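Local coordinates for protein putative 2-dehydro-3-deoxygalactonokinase (Sinorhizobium meliloti, PDB 3T69) that probably phosphorylates 2-dehydro-3-deoxy-D-galactonate at the expense of ATP, the second step in breaking galactonate down to pyruvate and glyceraldehyde 3-phosphate, at residues 101-105 with 106-110; 50-53 with 54-58; 87-90 with 91-95. One frame throughout, in Å; residues are numbered along the deposited sequence.

Contact 1: 101-105 with 106-110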
loop_
_atom_site.group_PDB
_atom_site.type_symbol
_atom_site.label_atom_id
_atom_site.label_comp_id
_atom_site.label_asym_id
_atom_site.label_seq_id
_atom_site.Cartn_x
_atom_site.Cartn_y
_atom_site.Cartn_z
ATOM N N ILE B 101 -3.360 26.355 -24.704
ATOM C CA ILE B 101 -3.993 27.169 -23.671
ATOM C C ILE B 101 -4.196 28.565 -24.249
ATOM O O ILE B 101 -3.236 29.205 -24.685
ATOM C CB ILE B 101 -3.153 27.190 -22.370
ATOM C CG1 ILE B 101 -2.951 25.743 -21.932
ATOM C CG2 ILE B 101 -3.792 28.111 -21.307
ATOM C CD1 ILE B 101 -2.775 25.553 -20.534
ATOM N N PRO B 102 -5.461 29.013 -24.323
ATOM C CA PRO B 102 -5.707 30.292 -24.984
ATOM C C PRO B 102 -4.913 31.407 -24.298
ATOM O O PRO B 102 -4.869 31.472 -23.081
ATOM C CB PRO B 102 -7.233 30.492 -24.807
ATOM C CG PRO B 102 -7.780 29.131 -24.615
ATOM C CD PRO B 102 -6.717 28.405 -23.823
ATOM N N ASP B 103 -4.255 32.238 -25.086
ATOM C CA ASP B 103 -3.568 33.419 -24.556
ATOM C C ASP B 103 -3.234 34.338 -25.735
ATOM O O ASP B 103 -2.752 33.882 -26.771
ATOM C CB ASP B 103 -2.310 33.033 -23.745
ATOM C CG ASP B 103 -1.697 34.229 -22.983
ATOM O OD1 ASP B 103 -2.335 35.299 -22.912
ATOM O OD2 ASP B 103 -0.568 34.113 -22.461
ATOM N N VAL B 104 -3.537 35.620 -25.610
ATOM C CA VAL B 104 -3.274 36.528 -26.720
ATOM C C VAL B 104 -1.751 36.846 -26.800
ATOM O O VAL B 104 -1.182 36.984 -27.889
ATOM C CB VAL B 104 -4.196 37.795 -26.660
ATOM C CG1 VAL B 104 -4.253 38.409 -25.223
ATOM C CG2 VAL B 104 -3.768 38.853 -27.669
ATOM N N ASP B 105 -1.100 36.878 -25.635
ATOM C CA ASP B 105 0.328 37.175 -25.504
ATOM C C ASP B 105 1.329 36.103 -25.837
ATOM O O ASP B 105 2.479 36.433 -26.150
ATOM C CB ASP B 105 0.625 37.697 -24.114
ATOM C CG ASP B 105 -0.043 38.983 -23.878
ATOM O OD1 ASP B 105 0.050 39.513 -22.762
ATOM O OD2 ASP B 105 -0.668 39.461 -24.858
ATOM N N ARG B 106 0.943 34.840 -25.725
ATOM C CA ARG B 106 1.865 33.747 -26.046
ATOM C C ARG B 106 1.189 32.500 -26.453
ATOM O O ARG B 106 0.034 32.251 -26.067
ATOM C CB ARG B 106 2.837 33.404 -24.928
ATOM C CG ARG B 106 2.548 34.008 -23.580
ATOM C CD ARG B 106 3.553 33.484 -22.632
ATOM N NE ARG B 106 4.017 34.532 -21.734
ATOM C CZ ARG B 106 5.255 35.037 -21.738
ATOM N NH1 ARG B 106 6.170 34.614 -22.627
ATOM N NH2 ARG B 106 5.570 35.967 -20.831
ATOM N N ASP B 107 1.938 31.740 -27.257
ATOM C CA ASP B 107 1.506 30.488 -27.797
ATOM C C ASP B 107 1.925 29.405 -26.816
ATOM O O ASP B 107 3.078 28.984 -26.781
ATOM C CB ASP B 107 2.109 30.270 -29.176
ATOM C CG ASP B 107 1.694 28.941 -29.792
ATOM O OD1 ASP B 107 1.345 27.980 -29.076
ATOM O OD2 ASP B 107 1.751 28.813 -31.015
ATOM N N ILE B 108 0.970 28.977 -26.004
ATOM C CA ILE B 108 1.177 28.008 -24.922
ATOM C C ILE B 108 0.518 26.704 -25.341
ATOM O O ILE B 108 -0.697 26.656 -25.562
ATOM C CB ILE B 108 0.517 28.503 -23.587
ATOM C CG1 ILE B 108 0.949 29.917 -23.247
ATOM C CG2 ILE B 108 0.847 27.582 -22.423
ATOM C CD1 ILE B 108 0.629 30.336 -21.814
ATOM N N ARG B 109 1.319 25.643 -25.441
ATOM C CA ARG B 109 0.807 24.298 -25.683
ATOM C C ARG B 109 1.213 23.323 -24.586
ATOM O O ARG B 109 2.323 23.419 -24.035
ATOM C CB ARG B 109 1.356 23.757 -26.994
ATOM C CG ARG B 109 1.531 24.796 -28.063
ATOM C CD ARG B 109 0.485 24.632 -29.120
ATOM N NE ARG B 109 0.547 25.657 -30.154
ATOM C CZ ARG B 109 0.741 25.398 -31.439
ATOM N NH1 ARG B 109 0.909 24.155 -31.859
ATOM N NH2 ARG B 109 0.766 26.386 -32.304
ATOM N N ILE B 110 0.344 22.347 -24.330
ATOM C CA ILE B 110 0.624 21.181 -23.488
ATOM C C ILE B 110 0.571 19.891 -24.302
ATOM O O ILE B 110 -0.397 19.662 -25.027
ATOM C CB ILE B 110 -0.416 20.972 -22.397
ATOM C CG1 ILE B 110 -0.703 22.269 -21.675
ATOM C CG2 ILE B 110 0.057 19.885 -21.438
ATOM C CD1 ILE B 110 -1.180 22.069 -20.241
#
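Ile101 and Ile108 meet where the chain doubles back into strand 108-116. Their backbones are joined by one hydrogen bond, from Ile101 N to Ile108 O, 2.8 Å long and nearly straight at the hydrogen (168°).

Apolar contacts lie beside this bond, on one face of the strands. Ile101 CB lies 4.0 Å from Ile108 CG2, and Ile101 CD1 reaches past to meet Ile110 CD1 at 3.8 Å, the two side chains crossing at a slant. Branched residues suit strands, and here they join an apolar layer with Trp79 and Ile69.

The polar contacts of the turn come from Asp103 and Arg106. The two run side by side in the same direction, yet the carboxylate meets the arginine's stem and not its head: Asp103 OD2 lies 3.3 Å from Arg106 CG but 4.7 Å from Arg106 NE, and the two planar groups are 50° apart. The guanidinium is instead held by NH1, which binds the carbonyls of Pro62 and Leu65. With CG opposite the backbone N (chi1 -171°), Asp103 also turns OD1 toward Asp105 N, a weak bond of 3.4 Å resembling an Asx turn. With an alanine here, Asp105 N would probably lose its weak acceptor and the Arg106 guanidinium a nearby negative charge, though not one in contact with it.

A true salt bridge lies further on. Arg109 grips Asp107 side-on, NE to OD1 at 2.7 Å and NH2 to OD2, each oxygen using its syn lone pair; Asp107 OD2 is also bonded to Trp306.

The chemistry thus divides the hairpin: isoleucines are buried on one face, while Arg106 and Asp107 bond to other parts of the chain, the Asp103 carboxylate probably adding a weaker through-space attraction to Arg106.

Contact 2: 50-53 with 54-58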
loop_
_atom_site.group_PDB
_atom_site.type_symbol
_atom_site.label_atom_id
_atom_site.label_comp_id
_atom_site.label_asym_id
_atom_site.label_seq_id
_atom_site.Cartn_x
_atom_site.Cartn_y
_atom_site.Cartn_z
ATOM N N THR B 50 -0.922 31.857 -12.973
ATOM C CA THR B 50 -0.157 32.688 -12.103
ATOM C C THR B 50 1.208 32.109 -11.776
ATOM O O THR B 50 2.189 32.816 -11.745
ATOM C CB THR B 50 -0.953 32.846 -10.818
ATOM O OG1 THR B 50 -1.556 34.129 -10.795
ATOM C CG2 THR B 50 -0.089 32.699 -9.638
ATOM N N ILE B 51 1.296 30.826 -11.543
ATOM C CA ILE B 51 2.578 30.248 -11.253
ATOM C C ILE B 51 3.508 30.383 -12.430
ATOM O O ILE B 51 4.680 30.646 -12.276
ATOM C CB ILE B 51 2.437 28.790 -10.897
ATOM C CG1 ILE B 51 1.658 28.660 -9.618
ATOM C CG2 ILE B 51 3.771 28.153 -10.712
ATOM C CD1 ILE B 51 1.127 27.335 -9.433
ATOM N N LEU B 52 2.974 30.179 -13.611
ATOM C CA LEU B 52 3.738 30.289 -14.835
ATOM C C LEU B 52 4.204 31.728 -15.114
ATOM O O LEU B 52 5.315 31.928 -15.627
ATOM C CB LEU B 52 2.943 29.751 -16.008
ATOM C CG LEU B 52 3.618 29.680 -17.377
ATOM C CD1 LEU B 52 5.078 29.220 -17.325
ATOM C CD2 LEU B 52 2.819 28.732 -18.196
ATOM N N ASP B 53 3.368 32.719 -14.787
ATOM C CA ASP B 53 3.739 34.120 -15.022
ATOM C C ASP B 53 4.835 34.597 -14.053
ATOM O O ASP B 53 5.777 35.287 -14.479
ATOM C CB ASP B 53 2.505 35.036 -15.070
ATOM C CG ASP B 53 1.718 34.880 -16.389
ATOM O OD1 ASP B 53 2.310 34.426 -17.397
ATOM O OD2 ASP B 53 0.508 35.198 -16.428
ATOM N N GLY B 54 4.721 34.170 -12.785
ATOM C CA GLY B 54 5.722 34.411 -11.743
ATOM C C GLY B 54 7.109 33.959 -12.148
ATOM O O GLY B 54 8.044 34.747 -12.193
ATOM N N HIS B 55 7.253 32.686 -12.477
ATOM C CA HIS B 55 8.543 32.165 -12.944
ATOM C C HIS B 55 9.097 32.838 -14.195
ATOM O O HIS B 55 10.327 32.965 -14.368
ATOM C CB HIS B 55 8.472 30.657 -13.106
ATOM C CG HIS B 55 8.471 29.946 -11.797
ATOM N ND1 HIS B 55 9.606 29.820 -11.023
ATOM C CD2 HIS B 55 7.465 29.390 -11.084
ATOM C CE1 HIS B 55 9.309 29.182 -9.907
ATOM N NE2 HIS B 55 8.016 28.904 -9.921
ATOM N N LEU B 56 8.181 33.293 -15.047
ATOM C CA LEU B 56 8.529 33.990 -16.272
ATOM C C LEU B 56 9.040 35.379 -15.980
ATOM O O LEU B 56 10.039 35.788 -16.582
ATOM C CB LEU B 56 7.341 34.047 -17.238
ATOM C CG LEU B 56 7.084 32.806 -18.116
ATOM C CD1 LEU B 56 5.929 33.089 -19.081
ATOM C CD2 LEU B 56 8.318 32.314 -18.890
ATOM N N ALA B 57 8.362 36.093 -15.073
ATOM C CA ALA B 57 8.823 37.403 -14.635
ATOM C C ALA B 57 10.231 37.259 -14.019
ATOM O O ALA B 57 11.200 37.922 -14.439
ATOM C CB ALA B 57 7.846 38.015 -13.627
ATOM N N ALA B 58 10.333 36.340 -13.059
ATOM C CA ALA B 58 11.577 36.077 -12.384
ATOM C C ALA B 58 12.735 36.085 -13.379
ATOM O O ALA B 58 13.633 36.932 -13.265
ATOM C CB ALA B 58 11.510 34.770 -11.629
#
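Asp53 O receives the N-H of Ala57 at 2.8 Å, with 161° at the hydrogen, the shortest of four successive bonds that run from each residue to the one four places earlier. Gly54 N reaches Thr50 O at 3.1 Å, His55 N reaches Ile51 O at 3.3 Å, and Leu56 N bends more, to 140°, on its way to Leu52 O.

Ile51 O has a second neighbour besides that N-H: His55 CD2 lies 3.3 Å from it, the oxygen sitting at the ring's edge near its plane. The ring comes back along the helix because CG is set beside the backbone N (chi1 -74°), and His55 CD2 then meets Ile51 CG2 edge-on at 3.9 Å, the two side chains lying side by side. The backbone bonds belong to helix 50-58, an amphipathic alpha-helix laid against a mixed sheet, consistent with the ASKHA fold expected of this kinase family.

Leucines suit the face turned to the sheet. Leu52 CD1 approaches Leu56 CG at 4.2 Å, and both side chains rest on Ile67, with Leu52 extending to Val12 and Ile69. Histidine suits its place by having two ring nitrogens to offer: ND1 is hydrogen-bonded to Arg34 and NE2 to Glu38, which fixes the rotation of the ring, while Phe19 stacks with it. The exposed side carries polar Thr50 and Asp53, then small Gly54 and Ala57.

Contact 3: 87-90 with 91-95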
loop_
_atom_site.group_PDB
_atom_site.type_symbol
_atom_site.label_atom_id
_atom_site.label_comp_id
_atom_site.label_asym_id
_atom_site.label_seq_id
_atom_site.Cartn_x
_atom_site.Cartn_y
_atom_site.Cartn_z
ATOM N N THR B 87 -1.396 3.583 -27.548
ATOM C CA THR B 87 -0.235 2.802 -27.857
ATOM C C THR B 87 -0.697 1.617 -28.674
ATOM O O THR B 87 -1.782 1.148 -28.507
ATOM C CB THR B 87 0.416 2.243 -26.575
ATOM O OG1 THR B 87 -0.545 1.440 -25.860
ATOM C CG2 THR B 87 0.929 3.345 -25.711
ATOM N N PRO B 88 0.142 1.102 -29.557
ATOM C CA PRO B 88 1.485 1.582 -29.854
ATOM C C PRO B 88 1.378 2.946 -30.522
ATOM O O PRO B 88 0.416 3.211 -31.244
ATOM C CB PRO B 88 2.028 0.541 -30.837
ATOM C CG PRO B 88 1.065 -0.668 -30.697
ATOM C CD PRO B 88 -0.253 -0.005 -30.452
ATOM N N ALA B 89 2.349 3.793 -30.234
ATOM C CA ALA B 89 2.304 5.145 -30.660
ATOM C C ALA B 89 3.699 5.499 -31.073
ATOM O O ALA B 89 4.682 5.219 -30.346
ATOM C CB ALA B 89 1.862 6.047 -29.509
ATOM N N ALA B 90 3.795 6.128 -32.241
ATOM C CA ALA B 90 5.069 6.671 -32.685
ATOM C C ALA B 90 5.350 7.945 -31.889
ATOM O O ALA B 90 4.548 8.881 -31.894
ATOM C CB ALA B 90 5.012 6.959 -34.195
ATOM N N LEU B 91 6.480 7.989 -31.208
ATOM C CA LEU B 91 6.907 9.200 -30.473
ATOM C C LEU B 91 6.829 10.493 -31.262
ATOM O O LEU B 91 6.643 11.552 -30.691
ATOM C CB LEU B 91 8.339 9.032 -30.007
ATOM C CG LEU B 91 8.687 8.290 -28.699
ATOM C CD1 LEU B 91 7.481 7.802 -27.942
ATOM C CD2 LEU B 91 9.715 7.176 -28.914
ATOM N N ALA B 92 6.999 10.416 -32.572
ATOM C CA ALA B 92 6.960 11.598 -33.428
ATOM C C ALA B 92 5.551 12.181 -33.609
ATOM O O ALA B 92 5.407 13.292 -34.137
ATOM C CB ALA B 92 7.614 11.283 -34.809
ATOM N N GLU B 93 4.520 11.446 -33.171
ATOM C CA GLU B 93 3.124 11.931 -33.246
ATOM C C GLU B 93 2.849 12.957 -32.144
ATOM O O GLU B 93 1.932 13.768 -32.262
ATOM C CB GLU B 93 2.117 10.813 -33.024
ATOM C CG GLU B 93 2.005 9.604 -33.972
ATOM C CD GLU B 93 0.818 8.660 -33.488
ATOM O OE1 GLU B 93 0.984 7.404 -33.274
ATOM O OE2 GLU B 93 -0.296 9.231 -33.274
ATOM N N ILE B 94 3.634 12.943 -31.073
ATOM C CA ILE B 94 3.279 13.696 -29.861
ATOM C C ILE B 94 3.100 15.188 -30.065
ATOM O O ILE B 94 2.039 15.712 -29.726
ATOM C CB ILE B 94 4.251 13.436 -28.666
ATOM C CG1 ILE B 94 4.131 12.019 -28.164
ATOM C CG2 ILE B 94 4.029 14.417 -27.499
ATOM C CD1 ILE B 94 5.305 11.642 -27.283
ATOM N N ALA B 95 4.142 15.871 -30.558
ATOM C CA ALA B 95 4.141 17.340 -30.746
ATOM C C ALA B 95 2.934 17.812 -31.598
ATOM O O ALA B 95 2.292 18.809 -31.298
ATOM C CB ALA B 95 5.421 17.765 -31.360
#
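Glu93 folds back over Ala90, and its side chain meets something of the preceding strand at almost every step. CB lies 3.3 Å from Ala90 O, the same oxygen that accepts the hydrogen bond of Glu93 N at 2.9 Å, a donor standing above the carbonyl plane. CG comes next, 4.0 Å from Ala90 CB; the methyl of alanine is small enough to let the chain pass. With CG beside the backbone N (chi1 -63°) and the chain extended beyond it, CD is carried on toward Ala90 N. At the tip, OE1 accepts the N-H of Ala90 at 3.3 Å, through its anti side and 28° out of the carboxylate plane, and lies 3.7 Å from Ala89 CA. Glutamate is long enough for OE1 to reach Ala90 N, while its backbone N bonds Ala90 O; both backbone polar atoms of Ala90 thus pair with one residue.

The Leu91 side chain packs on Val163 of strand 162-169 and Ala136 of helix 128-139, as fits a buried aliphatic residue. A side-chain carboxylate bonded to the N-H three residues earlier, where strand 89-90 gives way to the helix-like turn 91-95, resembles the glutamate half of a helix N-terminal capping box.

Contacts 1 and 2 are neighbours, their centres about 14 Å apart: Arg106 CZ of the hairpin packs 3.4 Å from Leu56 CD1 of the helix, and both contacts lean on Ile67 and Ile69 of strand 67-71. Contact 3 stands apart, its centre about 23 Å from that of contact 1 and about 30 Å from that of contact 2; the nearest atoms are about 6 Å and 16 Å away. Strand 108-116 still relates it to contact 1, since Ile110 lies on that strand and Ile94 of contact 3 packs on its Leu111 and Pro112. Strand 89-90 is the outermost strand, within this chain, of the sheet that also holds strand 162-169.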